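Local coordinates for molybdopterin-guanine dinucleotide biosynthesis adapter protein (Escherichia coli, PDB 1NP6), which binds GTP and hydrolyses it weakly, and may act as an adapter in making and using the molybdopterin guanine dinucleotide cofactor, at residues K24-I27 / P28-A32; V140-D143 / V144-L148. One frame throughout, in Å; residues are numbered along the deposited sequence.

Contact 1 (K24-I27 / P28-A32); sequences KKLI and PALCA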
# COMPACT_ATOMS: atom_id res chain seq x y z
N LYS B 24 0.08 19.28 8.11
CA LYS B 24 0.38 18.68 9.42
C LYS B 24 -0.56 19.12 10.53
O LYS B 24 -0.83 18.34 11.44
CB LYS B 24 1.83 18.99 9.85
CG LYS B 24 2.84 17.99 9.34
CD LYS B 24 4.00 17.86 10.32
CE LYS B 24 5.35 17.91 9.60
NZ LYS B 24 6.34 18.70 10.39
N LYS B 25 -1.05 20.36 10.46
CA LYS B 25 -2.02 20.91 11.42
C LYS B 25 -3.49 20.86 10.96
O LYS B 25 -4.40 20.86 11.79
CB LYS B 25 -1.69 22.36 11.79
CG LYS B 25 -0.23 22.76 11.69
CD LYS B 25 0.06 23.96 12.57
CE LYS B 25 -0.21 25.27 11.84
NZ LYS B 25 -0.55 26.39 12.78
N LEU B 26 -3.73 20.86 9.66
CA LEU B 26 -5.11 20.85 9.16
C LEU B 26 -5.78 19.50 9.33
O LEU B 26 -6.97 19.42 9.72
CB LEU B 26 -5.15 21.29 7.68
CG LEU B 26 -6.53 21.23 7.01
CD1 LEU B 26 -7.51 22.25 7.60
CD2 LEU B 26 -6.37 21.41 5.48
N ILE B 27 -5.03 18.42 9.06
CA ILE B 27 -5.54 17.06 9.13
C ILE B 27 -6.08 16.70 10.54
O ILE B 27 -7.21 16.21 10.66
CB ILE B 27 -4.49 16.03 8.59
CG1 ILE B 27 -4.40 16.11 7.05
CG2 ILE B 27 -4.83 14.59 9.01
CD1 ILE B 27 -3.13 15.49 6.45
N PRO B 28 -5.32 16.96 11.59
CA PRO B 28 -5.85 16.77 12.96
C PRO B 28 -7.14 17.55 13.21
O PRO B 28 -8.07 16.99 13.79
CB PRO B 28 -4.71 17.30 13.87
CG PRO B 28 -3.47 17.15 13.06
CD PRO B 28 -3.90 17.38 11.60
N ALA B 29 -7.17 18.82 12.77
CA ALA B 29 -8.31 19.69 12.92
C ALA B 29 -9.55 19.15 12.20
O ALA B 29 -10.66 19.23 12.72
CB ALA B 29 -7.98 21.08 12.44
N LEU B 30 -9.35 18.60 11.01
CA LEU B 30 -10.44 17.94 10.30
C LEU B 30 -10.93 16.70 11.08
O LEU B 30 -12.13 16.50 11.25
CB LEU B 30 -10.01 17.56 8.87
CG LEU B 30 -9.79 18.73 7.88
CD1 LEU B 30 -9.16 18.25 6.57
CD2 LEU B 30 -11.08 19.53 7.62
N CYS B 31 -9.98 15.88 11.54
CA CYS B 31 -10.29 14.65 12.26
C CYS B 31 -11.09 14.95 13.54
O CYS B 31 -11.96 14.18 13.93
CB CYS B 31 -9.00 13.91 12.62
SG CYS B 31 -8.25 12.97 11.28
N ALA B 32 -10.79 16.09 14.16
CA ALA B 32 -11.50 16.52 15.38
C ALA B 32 -12.99 16.78 15.14
O ALA B 32 -13.80 16.59 16.05
CB ALA B 32 -10.84 17.74 15.98
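The ring of Pro28, puckered C-gamma exo, is the nearest thing to a flat group here. Lys25 O lies over one of its faces, 3.5 Å from Pro28 CD. At the ring's rim, Lys24 O sits close to the mean ring plane, 3.2 Å from Pro28 CD and also near CG. Ile27 CB crowds the same end of the ring, with a tight 3.4 Å to Pro28 CD. A proline nitrogen carries no hydrogen, and the helix kinks where Pro28 N makes no bond to the preceding turn. The ring carbons take up the place before Lys24 O instead. Put an alanine here and CG and CD are gone, which is likely to leave a gap beside Lys24 O and thin the packing on Ala62 of the second subunit.

Regular bonding resumes just after the ring. Leu30 N donates to Leu26 O at 2.8 Å, and Cys31 N to Ile27 O at 2.9 Å. Leu26 and Leu30 stand one turn apart and cross at a slant. Leu26 CG is anti to its own nitrogen (chi1 176°), which carries it to 4.0 Å from Leu30 CD1. Ala29 CB rests against Leu26 O.

Both segments belong to helix 19-32, which begins in the P-loop (Walker A); the kink falls in its C-terminal half. Lys24 NZ makes a salt bridge with Glu58, on helix 53-61 of the second subunit. Ile27 is buried, touching both strand 103-107 and Gly63 of the second subunit. Leu26 packs on helix 158-170, Leu30 on strand 103-107, and Cys31 on Pro37 of strand 37-42.

Contact 2 (V140-D143 / V144-L148); sequences VASD and VPLNL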
# COMPACT_ATOMS: atom_id res chain seq x y z
N VAL B 140 -7.36 31.20 -2.02
CA VAL B 140 -5.93 31.40 -1.74
C VAL B 140 -5.79 31.63 -0.23
O VAL B 140 -6.40 32.56 0.28
CB VAL B 140 -5.37 32.63 -2.48
CG1 VAL B 140 -3.92 32.92 -2.08
CG2 VAL B 140 -5.46 32.46 -4.02
N ALA B 141 -5.03 30.78 0.46
CA ALA B 141 -4.68 31.02 1.89
C ALA B 141 -3.40 31.82 1.96
O ALA B 141 -2.34 31.39 1.46
CB ALA B 141 -4.54 29.70 2.63
N SER B 142 -3.48 33.00 2.58
CA SER B 142 -2.40 33.97 2.52
C SER B 142 -2.08 34.60 3.90
O SER B 142 -2.93 34.64 4.76
CB SER B 142 -2.77 35.13 1.60
OG SER B 142 -1.64 35.96 1.39
N ASP B 143 -0.87 35.14 4.06
CA ASP B 143 -0.55 35.88 5.28
C ASP B 143 -0.63 37.40 5.06
O ASP B 143 -0.40 38.20 5.96
CB ASP B 143 0.75 35.40 5.94
CG ASP B 143 2.01 35.74 5.15
OD1 ASP B 143 1.95 36.14 3.96
OD2 ASP B 143 3.13 35.62 5.66
N VAL B 144 -1.01 37.80 3.85
CA VAL B 144 -1.23 39.20 3.53
C VAL B 144 -2.57 39.36 2.81
O VAL B 144 -2.98 38.47 2.07
CB VAL B 144 -0.09 39.82 2.66
CG1 VAL B 144 1.16 40.06 3.48
CG2 VAL B 144 0.20 38.95 1.43
N PRO B 145 -3.24 40.50 3.01
CA PRO B 145 -4.52 40.72 2.35
C PRO B 145 -4.28 40.78 0.85
O PRO B 145 -3.30 41.40 0.40
CB PRO B 145 -4.97 42.09 2.90
CG PRO B 145 -3.71 42.76 3.28
CD PRO B 145 -2.83 41.66 3.82
N LEU B 146 -5.10 40.08 0.09
CA LEU B 146 -5.13 40.25 -1.35
C LEU B 146 -6.60 40.53 -1.67
O LEU B 146 -7.50 40.08 -0.95
CB LEU B 146 -4.60 39.00 -2.08
CG LEU B 146 -3.19 38.45 -1.77
CD1 LEU B 146 -3.04 36.97 -2.11
CD2 LEU B 146 -2.08 39.25 -2.45
N ASN B 147 -6.85 41.35 -2.69
CA ASN B 147 -8.20 41.52 -3.19
C ASN B 147 -8.32 40.61 -4.40
O ASN B 147 -7.61 40.78 -5.40
CB ASN B 147 -8.52 42.99 -3.53
CG ASN B 147 -9.97 43.19 -3.98
OD1 ASN B 147 -10.92 42.88 -3.25
ND2 ASN B 147 -10.15 43.71 -5.18
N LEU B 148 -9.20 39.61 -4.29
CA LEU B 148 -9.18 38.52 -5.26
C LEU B 148 -10.53 38.19 -5.89
O LEU B 148 -11.59 38.59 -5.40
CB LEU B 148 -8.59 37.25 -4.62
CG LEU B 148 -7.08 37.19 -4.41
CD1 LEU B 148 -6.72 35.96 -3.59
CD2 LEU B 148 -6.31 37.19 -5.72
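Ser142 OG gives its hydrogen to Val144 O, 2.9 Å away, just past the end of the strand. The bond lies in the carbonyl plane and uses a lone pair of the oxygen, at a C=O...donor angle of 128°. The hydroxyl reaches forward because OG is turned anti to Ser142 N (chi1 -171°). Two apolar groups border the hydroxyl oxygen. Val144 CG2 is 3.5 Å from Ser142 OG, and Leu146 CD1 is 3.9 Å from it. The hydroxyl thus ties the first residues of the loop back to the strand while two methyl groups lie close by.

Two residues earlier, Val140 meets the far part of the loop. Its CG2 touches Leu148 CD1 at 3.7 Å. Its other branch, CG1, meets Leu146 CD1 at 4.1 Å. Both leucines cross the valine at about a right angle, and each touches it with CD1. This is possible because the chain doubles back: segments 140-143 and 144-148 run 156° apart.

Asp143 sits at the bend. Its side chain lies alongside that of Val144 and points the same way. The carboxylate is held by another loop: OD1 accepts a hydrogen bond from Asp122 N. Ile155 and Asn156 also touch this side chain.

Further out, the strand end is fixed within the parallel sheet. Val140 and Ser142 bond through the backbone to strand 151-154, and Ala141 to strand 116-120. Val144 leans on Phe120 of that second neighbour. Leu146 packs on Leu152 and on Pro128. The loop thus begins the connection from strand 137-142 to strand 151-154, its parallel neighbour at the sheet border within the chain.

Overall arrangement
Contact 1 and contact 2 do not touch. Their centres are 22 Å apart and their nearest atoms about 9 Å. Contact 1 comes first along the chain, on the helix that follows the P-loop; contact 2 spans the end of strand 137-142 and the loop after it. Both lie near the inferred GTP site, but neither contains its residues. The side chain of Lys24 is about 5 Å from that of Thr20, and that of Asp143 about 8 Å from that of Thr17. The chain running on from contact 2, through strand 151-154, reaches helix 158-170, which covers part of contact 1. Of the two, contact 1 alone meets the second subunit.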